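Local coordinates for protein fructokinase (Xylella fastidiosa Temecula1, PDB 3LJS) that probably phosphorylates fructose at the expense of ATP, as a sugar kinase of the PfkB carbohydrate kinase family, at residues F133-N138 / E147-G152; F165-R170 / D202-T207. All coordinates share one frame; numbering follows the deposited sequence.

In the fold
Interactions 1 and 2, with centres about 15 Å apart, lie on adjacent strands of the central sheet of the ribokinase-like fold. Strand 130-136, which carries A135, and strand 162-166, which runs into the loop after D166, are neighbours, joined where D166 N donates to A135 O at 3.1 Å and, just beyond, by a probable hydrogen bond of 2.7 Å between S137 OG and L167 O. Interaction 1 seats a helix on the buried sheet, whereas interaction 2 lies closer to the nucleotide site: the L167 side chain is about 7 Å from that of K195, an ATP-binding residue, against about 11 Å for A135. N168, with a weak bond from ATP-binding R170, binds a phosphate ion beside interaction 2.

Interaction 1. Residues F133-N138 / E147-G152; sequences FHACSN and EVTFEG
F133 lays its ring against the backbone of G152, the main touch between the first strand and the helix of a beta-alpha-beta unit made of strand 130-136, helix 143-158 and strand 162-166 in the ribokinase-like fold. The short strand and helix segments run roughly antiparallel, at 155°, with their axes 9.8 Å apart at closest approach, as expected when the chain turns back from a strand into the helix that packs on its sheet.

Traced outward, F133 leaves the strand with CB directed at the helix, and CG stands anti to the backbone N (chi1 178°), which extends the ring toward G152, within helix 143-158. F133 CD1 and CE1 pass near G152 O, F133 CE1 at 4.0 Å from it. Along the opposite ring edge F133 CE2 comes to 3.9 Å from G152 C, and the tip, F133 CZ, makes the closest approach, 3.7 Å to the same carbon. One face of the ring therefore lies under the peptide carbonyl, with G152 O 3.8 Å above the plane over the ring centre. Glycine suits this place because it offers bare backbone, so a large flat side chain can lie directly on the helix; phenylalanine suits the other side because the contact is buried and purely van der Waals. L8 of the neighbouring strand 6-10 also packs on F133.

Two residues along the strand, A135 supplies a small methyl where strand and helix come near. T149 splits its roles: its hydroxyl is hydrogen-bonded to S139 O and to I145 O, both outside the two segments, while CG2, anti to the backbone N, is the branch turned to the strand. That methyl meets the other tip to tip, T149 CG2 lying 3.9 Å from A135 CB.

Interaction 2. Residues F165-R170 / D202-T207; sequences FDLNFR and DYLANT. With PO4 (phosphate ion), chain C.
F169 and Y203 meet with their side chains crossing at about a right angle and their ring planes inclined at 44°, an oblique aromatic pair with centroids 5.2 Å apart. F169 CE2 does the touching: it sits over the centre of the tyrosine ring, 4.0 Å from Y203 CZ. The opposite face of Y203 takes T207 CG2, set toward the rim, so the ring is sandwiched between a phenylalanine carbon and a methyl four residues further along the chain. W174 adds an edge-to-face partner to F169. Deeper in, two leucines meet by branch ends, L167 CD2 lying 4.3 Å from L204 CD1.

Between these apolar residues N168 takes up a left-handed backbone conformation, which asparagine tolerates well, and the loop after strand 162-166 sends N168 and R170 to a phosphate ion, probably from the crystallisation liquor. N168 ND2 donates to phosphate O2 at 2.7 Å; R170 NH2 reaches O3 in a weak bond of 3.2 Å. R170 NH1 bonds F169 O at 3.0 Å from above the carbonyl plane, and N168 OD1 lies over one guanidinium face.

Apolar side chains, helped by a bond from F169 N to the E200 carboxylate, pack the loop on helix 198-207, while polar N-H donors mark a place where an anion can bind, consistent with, though not proof of, a nucleotide phosphate binding nearby.

Interaction 1. Residues F133-N138 / E147-G152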
ATOM      1  N   PHE B 133      -4.150  27.642 -12.495  1.00 16.45           N
ATOM      2  CA  PHE B 133      -3.374  26.762 -11.616  1.00 15.45           C
ATOM      3  C   PHE B 133      -4.412  26.195 -10.649  1.00 16.68           C
ATOM      4  O   PHE B 133      -5.031  26.942  -9.887  1.00 16.63           O
ATOM      5  CB  PHE B 133      -2.322  27.560 -10.833  1.00 16.56           C
ATOM      6  CG  PHE B 133      -1.499  26.727  -9.869  1.00 17.61           C
ATOM      7  CD1 PHE B 133      -0.301  26.146 -10.274  1.00 18.84           C
ATOM      8  CD2 PHE B 133      -1.914  26.547  -8.548  1.00 18.99           C
ATOM      9  CE1 PHE B 133       0.479  25.402  -9.383  1.00 18.63           C
ATOM     10  CE2 PHE B 133      -1.141  25.803  -7.641  1.00 19.15           C
ATOM     11  CZ  PHE B 133       0.057  25.231  -8.061  1.00 20.63           C
ATOM     12  N   HIS B 134      -4.620  24.887 -10.680  1.00 16.14           N
ATOM     13  CA  HIS B 134      -5.610  24.270  -9.802  1.00 16.17           C
ATOM     14  C   HIS B 134      -4.982  23.356  -8.765  1.00 15.84           C
ATOM     15  O   HIS B 134      -4.120  22.544  -9.092  1.00 15.99           O
ATOM     16  CB  HIS B 134      -6.632  23.468 -10.620  1.00 15.46           C
ATOM     17  CG  HIS B 134      -7.715  22.855  -9.783  1.00 18.45           C
ATOM     18  ND1 HIS B 134      -7.717  21.522  -9.420  1.00 21.51           N
ATOM     19  CD2 HIS B 134      -8.791  23.410  -9.183  1.00 15.39           C
ATOM     20  CE1 HIS B 134      -8.749  21.287  -8.630  1.00 16.01           C
ATOM     21  NE2 HIS B 134      -9.419  22.414  -8.469  1.00 20.93           N
ATOM     22  N   ALA B 135      -5.426  23.487  -7.517  1.00 16.41           N
ATOM     23  CA  ALA B 135      -4.909  22.665  -6.423  1.00 17.60           C
ATOM     24  C   ALA B 135      -6.026  22.279  -5.457  1.00 18.91           C
ATOM     25  O   ALA B 135      -7.114  22.851  -5.497  1.00 17.85           O
ATOM     26  CB  ALA B 135      -3.810  23.417  -5.676  1.00 18.04           C
ATOM     27  N   CYS B 136      -5.742  21.303  -4.595  1.00 18.97           N
ATOM     28  CA  CYS B 136      -6.694  20.809  -3.599  1.00 20.14           C
ATOM     29  C   CYS B 136      -5.976  20.741  -2.249  1.00 19.42           C
ATOM     30  O   CYS B 136      -4.759  20.877  -2.203  1.00 20.25           O
ATOM     31  CB  CYS B 136      -7.207  19.426  -4.011  1.00 21.18           C
ATOM     32  SG  CYS B 136      -8.183  19.462  -5.557  1.00 28.98           S
ATOM     33  N   SER B 137      -6.709  20.527  -1.158  1.00 19.16           N
ATOM     34  CA  SER B 137      -6.071  20.504   0.163  1.00 21.01           C
ATOM     35  C   SER B 137      -5.248  19.261   0.500  1.00 21.56           C
ATOM     36  O   SER B 137      -4.514  19.257   1.490  1.00 22.50           O
ATOM     37  CB  SER B 137      -7.110  20.735   1.272  1.00 19.87           C
ATOM     38  OG  SER B 137      -7.951  19.607   1.434  1.00 20.94           O
ATOM     39  N   ASN B 138      -5.349  18.211  -0.306  1.00 21.40           N
ATOM     40  CA  ASN B 138      -4.582  17.004  -0.014  1.00 22.97           C
ATOM     41  C   ASN B 138      -3.084  17.236  -0.113  1.00 22.37           C
ATOM     42  O   ASN B 138      -2.300  16.528   0.521  1.00 23.41           O
ATOM     43  CB  ASN B 138      -5.015  15.861  -0.929  1.00 23.77           C
ATOM     44  CG  ASN B 138      -6.444  15.443  -0.670  1.00 30.55           C
ATOM     45  OD1 ASN B 138      -6.838  15.234   0.482  1.00 26.80           O
ATOM     46  ND2 ASN B 138      -7.238  15.328  -1.735  1.00 34.06           N
ATOM     47  N   GLU B 147       3.582  24.199   1.999  1.00 22.08           N
ATOM     48  CA  GLU B 147       4.330  25.383   1.595  1.00 22.18           C
ATOM     49  C   GLU B 147       4.579  25.361   0.091  1.00 21.80           C
ATOM     50  O   GLU B 147       4.553  26.403  -0.563  1.00 21.73           O
ATOM     51  CB  GLU B 147       5.665  25.465   2.346  1.00 23.84           C
ATOM     52  CG  GLU B 147       6.607  26.541   1.801  1.00 25.54           C
ATOM     53  CD  GLU B 147       6.036  27.954   1.890  1.00 28.08           C
ATOM     54  OE1 GLU B 147       6.578  28.852   1.209  1.00 29.46           O
ATOM     55  OE2 GLU B 147       5.061  28.174   2.644  1.00 27.29           O
ATOM     56  N   VAL B 148       4.828  24.174  -0.452  1.00 20.64           N
ATOM     57  CA  VAL B 148       5.052  24.026  -1.889  1.00 19.23           C
ATOM     58  C   VAL B 148       3.769  24.422  -2.639  1.00 20.10           C
ATOM     59  O   VAL B 148       3.818  25.108  -3.667  1.00 20.05           O
ATOM     60  CB  VAL B 148       5.432  22.565  -2.241  1.00 20.68           C
ATOM     61  CG1 VAL B 148       5.411  22.362  -3.748  1.00 20.33           C
ATOM     62  CG2 VAL B 148       6.830  22.242  -1.688  1.00 20.04           C
ATOM     63  N   THR B 149       2.619  24.003  -2.113  1.00 17.58           N
ATOM     64  CA  THR B 149       1.345  24.329  -2.744  1.00 17.88           C
ATOM     65  C   THR B 149       1.108  25.848  -2.685  1.00 19.16           C
ATOM     66  O   THR B 149       0.714  26.458  -3.680  1.00 20.29           O
ATOM     67  CB  THR B 149       0.159  23.581  -2.061  1.00 19.45           C
ATOM     68  OG1 THR B 149       0.417  22.169  -2.055  1.00 19.33           O
ATOM     69  CG2 THR B 149      -1.149  23.827  -2.820  1.00 17.30           C
ATOM     70  N   PHE B 150       1.368  26.464  -1.534  1.00 18.47           N
ATOM     71  CA  PHE B 150       1.165  27.903  -1.408  1.00 18.99           C
ATOM     72  C   PHE B 150       2.074  28.657  -2.377  1.00 19.76           C
ATOM     73  O   PHE B 150       1.636  29.599  -3.035  1.00 20.50           O
ATOM     74  CB  PHE B 150       1.434  28.377   0.025  1.00 19.60           C
ATOM     75  CG  PHE B 150       0.573  27.708   1.067  1.00 19.71           C
ATOM     76  CD1 PHE B 150      -0.776  27.452   0.825  1.00 18.89           C
ATOM     77  CD2 PHE B 150       1.104  27.372   2.311  1.00 21.15           C
ATOM     78  CE1 PHE B 150      -1.587  26.872   1.808  1.00 18.20           C
ATOM     79  CE2 PHE B 150       0.302  26.792   3.303  1.00 20.69           C
ATOM     80  CZ  PHE B 150      -1.044  26.543   3.051  1.00 19.31           C
ATOM     81  N   GLU B 151       3.334  28.231  -2.471  1.00 19.99           N
ATOM     82  CA  GLU B 151       4.295  28.870  -3.364  1.00 19.82           C
ATOM     83  C   GLU B 151       3.836  28.738  -4.810  1.00 20.48           C
ATOM     84  O   GLU B 151       3.989  29.664  -5.608  1.00 18.94           O
ATOM     85  CB  GLU B 151       5.684  28.245  -3.188  1.00 21.00           C
ATOM     86  CG  GLU B 151       6.793  28.874  -4.030  1.00 20.47           C
ATOM     87  CD  GLU B 151       6.941  30.387  -3.828  1.00 26.08           C
ATOM     88  OE1 GLU B 151       6.579  30.901  -2.746  1.00 24.81           O
ATOM     89  OE2 GLU B 151       7.439  31.065  -4.755  1.00 24.10           O
ATOM     90  N   GLY B 152       3.278  27.579  -5.147  1.00 19.99           N
ATOM     91  CA  GLY B 152       2.779  27.381  -6.494  1.00 18.65           C
ATOM     92  C   GLY B 152       1.634  28.344  -6.779  1.00 19.28           C
ATOM     93  O   GLY B 152       1.546  28.915  -7.870  1.00 18.69           O
TER

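Interaction 2. Residues F165-R170 / D202-T207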
ATOM      1  N   PHE B 165      -8.967  26.735  -6.336  1.00 19.14           N
ATOM      2  CA  PHE B 165      -8.758  25.891  -5.169  1.00 19.63           C
ATOM      3  C   PHE B 165     -10.041  25.146  -4.791  1.00 20.31           C
ATOM      4  O   PHE B 165     -11.036  25.757  -4.405  1.00 20.87           O
ATOM      5  CB  PHE B 165      -8.260  26.765  -4.002  1.00 19.57           C
ATOM      6  CG  PHE B 165      -7.961  26.005  -2.731  1.00 21.01           C
ATOM      7  CD1 PHE B 165      -7.293  24.787  -2.765  1.00 21.66           C
ATOM      8  CD2 PHE B 165      -8.307  26.541  -1.490  1.00 21.87           C
ATOM      9  CE1 PHE B 165      -6.971  24.110  -1.580  1.00 25.69           C
ATOM     10  CE2 PHE B 165      -7.989  25.874  -0.301  1.00 22.77           C
ATOM     11  CZ  PHE B 165      -7.320  24.659  -0.346  1.00 24.56           C
ATOM     12  N   ASP B 166     -10.021  23.826  -4.941  1.00 19.73           N
ATOM     13  CA  ASP B 166     -11.166  22.989  -4.580  1.00 21.73           C
ATOM     14  C   ASP B 166     -10.722  22.346  -3.266  1.00 21.03           C
ATOM     15  O   ASP B 166      -9.847  21.480  -3.262  1.00 19.29           O
ATOM     16  CB  ASP B 166     -11.407  21.919  -5.653  1.00 23.68           C
ATOM     17  CG  ASP B 166     -12.620  21.043  -5.355  1.00 28.54           C
ATOM     18  OD1 ASP B 166     -12.900  20.128  -6.161  1.00 31.00           O
ATOM     19  OD2 ASP B 166     -13.295  21.261  -4.325  1.00 27.30           O
ATOM     20  N   LEU B 167     -11.312  22.783  -2.158  1.00 21.44           N
ATOM     21  CA  LEU B 167     -10.926  22.282  -0.841  1.00 23.62           C
ATOM     22  C   LEU B 167     -10.715  20.777  -0.845  1.00 23.99           C
ATOM     23  O   LEU B 167      -9.610  20.296  -0.568  1.00 24.17           O
ATOM     24  CB  LEU B 167     -11.968  22.676   0.211  1.00 25.45           C
ATOM     25  CG  LEU B 167     -11.384  22.950   1.603  1.00 27.85           C
ATOM     26  CD1 LEU B 167     -10.395  24.098   1.514  1.00 31.29           C
ATOM     27  CD2 LEU B 167     -12.489  23.292   2.587  1.00 27.06           C
ATOM     28  N   ASN B 168     -11.769  20.028  -1.155  1.00 24.31           N
ATOM     29  CA  ASN B 168     -11.658  18.578  -1.210  1.00 26.35           C
ATOM     30  C   ASN B 168     -11.041  18.069   0.099  1.00 26.01           C
ATOM     31  O   ASN B 168     -10.141  17.226   0.097  1.00 24.75           O
ATOM     32  CB  ASN B 168     -10.774  18.200  -2.398  1.00 29.65           C
ATOM     33  CG  ASN B 168     -11.082  16.831  -2.936  1.00 33.91           C
ATOM     34  OD1 ASN B 168     -10.368  15.862  -2.657  1.00 39.43           O
ATOM     35  ND2 ASN B 168     -12.158  16.732  -3.709  1.00 32.53           N
ATOM     36  N   PHE B 169     -11.542  18.592   1.212  1.00 24.94           N
ATOM     37  CA  PHE B 169     -11.043  18.242   2.537  1.00 26.03           C
ATOM     38  C   PHE B 169     -11.308  16.793   2.950  1.00 26.01           C
ATOM     39  O   PHE B 169     -12.453  16.347   3.014  1.00 25.35           O
ATOM     40  CB  PHE B 169     -11.643  19.207   3.566  1.00 26.56           C
ATOM     41  CG  PHE B 169     -11.041  19.099   4.937  1.00 26.07           C
ATOM     42  CD1 PHE B 169      -9.678  18.878   5.104  1.00 26.10           C
ATOM     43  CD2 PHE B 169     -11.838  19.254   6.070  1.00 27.47           C
ATOM     44  CE1 PHE B 169      -9.115  18.812   6.384  1.00 28.73           C
ATOM     45  CE2 PHE B 169     -11.289  19.191   7.353  1.00 28.21           C
ATOM     46  CZ  PHE B 169      -9.927  18.970   7.511  1.00 27.87           C
ATOM     47  N   ARG B 170     -10.230  16.068   3.233  1.00 25.49           N
ATOM     48  CA  ARG B 170     -10.312  14.673   3.653  1.00 27.39           C
ATOM     49  C   ARG B 170      -9.523  14.528   4.956  1.00 26.98           C
ATOM     50  O   ARG B 170      -8.326  14.228   4.943  1.00 24.18           O
ATOM     51  CB  ARG B 170      -9.723  13.770   2.570  1.00 28.55           C
ATOM     52  CG  ARG B 170     -10.439  13.877   1.229  1.00 36.50           C
ATOM     53  CD  ARG B 170     -11.848  13.306   1.299  1.00 40.04           C
ATOM     54  NE  ARG B 170     -12.534  13.376   0.010  1.00 44.95           N
ATOM     55  CZ  ARG B 170     -13.165  14.451  -0.455  1.00 46.13           C
ATOM     56  NH1 ARG B 170     -13.211  15.565   0.264  1.00 46.86           N
ATOM     57  NH2 ARG B 170     -13.751  14.412  -1.646  1.00 47.58           N
ATOM     58  N   ASP B 202     -19.613  24.545   6.630  1.00 33.97           N
ATOM     59  CA  ASP B 202     -20.010  24.461   8.031  1.00 34.41           C
ATOM     60  C   ASP B 202     -18.768  24.333   8.903  1.00 33.00           C
ATOM     61  O   ASP B 202     -18.655  24.987   9.940  1.00 32.63           O
ATOM     62  CB  ASP B 202     -20.933  23.259   8.258  1.00 37.08           C
ATOM     63  CG  ASP B 202     -22.262  23.403   7.542  1.00 40.79           C
ATOM     64  OD1 ASP B 202     -22.819  24.522   7.551  1.00 41.11           O
ATOM     65  OD2 ASP B 202     -22.757  22.398   6.979  1.00 43.97           O
ATOM     66  N   TYR B 203     -17.837  23.489   8.471  1.00 32.26           N
ATOM     67  CA  TYR B 203     -16.588  23.284   9.194  1.00 32.04           C
ATOM     68  C   TYR B 203     -15.876  24.620   9.370  1.00 32.25           C
ATOM     69  O   TYR B 203     -15.466  24.980  10.474  1.00 32.12           O
ATOM     70  CB  TYR B 203     -15.680  22.325   8.415  1.00 33.33           C
ATOM     71  CG  TYR B 203     -14.250  22.298   8.911  1.00 35.33           C
ATOM     72  CD1 TYR B 203     -13.889  21.554  10.034  1.00 35.85           C
ATOM     73  CD2 TYR B 203     -13.261  23.049   8.275  1.00 35.70           C
ATOM     74  CE1 TYR B 203     -12.579  21.562  10.513  1.00 36.85           C
ATOM     75  CE2 TYR B 203     -11.951  23.065   8.745  1.00 36.94           C
ATOM     76  CZ  TYR B 203     -11.617  22.322   9.863  1.00 36.58           C
ATOM     77  OH  TYR B 203     -10.326  22.352  10.332  1.00 38.03           O
ATOM     78  N   LEU B 204     -15.732  25.353   8.270  1.00 31.53           N
ATOM     79  CA  LEU B 204     -15.061  26.647   8.300  1.00 31.21           C
ATOM     80  C   LEU B 204     -15.786  27.648   9.191  1.00 31.56           C
ATOM     81  O   LEU B 204     -15.152  28.444   9.890  1.00 31.31           O
ATOM     82  CB  LEU B 204     -14.932  27.199   6.874  1.00 29.69           C
ATOM     83  CG  LEU B 204     -13.995  26.382   5.977  1.00 28.80           C
ATOM     84  CD1 LEU B 204     -14.146  26.799   4.524  1.00 27.30           C
ATOM     85  CD2 LEU B 204     -12.559  26.573   6.456  1.00 25.55           C
ATOM     86  N   ALA B 205     -17.114  27.609   9.168  1.00 33.87           N
ATOM     87  CA  ALA B 205     -17.906  28.517   9.990  1.00 35.69           C
ATOM     88  C   ALA B 205     -17.621  28.221  11.459  1.00 37.62           C
ATOM     89  O   ALA B 205     -17.488  29.134  12.276  1.00 38.38           O
ATOM     90  CB  ALA B 205     -19.390  28.339   9.692  1.00 34.11           C
ATOM     91  N   ASN B 206     -17.519  26.937  11.784  1.00 39.65           N
ATOM     92  CA  ASN B 206     -17.247  26.523  13.150  1.00 41.99           C
ATOM     93  C   ASN B 206     -15.887  27.027  13.619  1.00 42.16           C
ATOM     94  O   ASN B 206     -15.747  27.462  14.760  1.00 42.06           O
ATOM     95  CB  ASN B 206     -17.310  24.995  13.274  1.00 45.41           C
ATOM     96  CG  ASN B 206     -18.710  24.447  13.040  1.00 50.12           C
ATOM     97  OD1 ASN B 206     -19.684  24.933  13.621  1.00 53.32           O
ATOM     98  ND2 ASN B 206     -18.816  23.423  12.196  1.00 52.50           N
ATOM     99  N   THR B 207     -14.886  26.983  12.744  1.00 41.40           N
ATOM    100  CA  THR B 207     -13.556  27.446  13.121  1.00 40.99           C
ATOM    101  C   THR B 207     -13.573  28.942  13.401  1.00 41.67           C
ATOM    102  O   THR B 207     -12.635  29.483  13.985  1.00 42.32           O
ATOM    103  CB  THR B 207     -12.510  27.185  12.017  1.00 41.36           C
ATOM    104  OG1 THR B 207     -12.704  28.116  10.944  1.00 40.77           O
ATOM    105  CG2 THR B 207     -12.628  25.763  11.493  1.00 39.69           C
TER
HETATM  106  P   PO4 C 501     -12.217  13.135  -5.189  1.00 70.90           P
HETATM  107  O1  PO4 C 501     -13.435  12.361  -5.541  1.00 71.27           O
HETATM  108  O2  PO4 C 501     -12.474  14.584  -5.392  1.00 70.53           O
HETATM  109  O3  PO4 C 501     -11.869  12.888  -3.764  1.00 71.61           O
HETATM  110  O4  PO4 C 501     -11.090  12.706  -6.056  1.00 70.65           O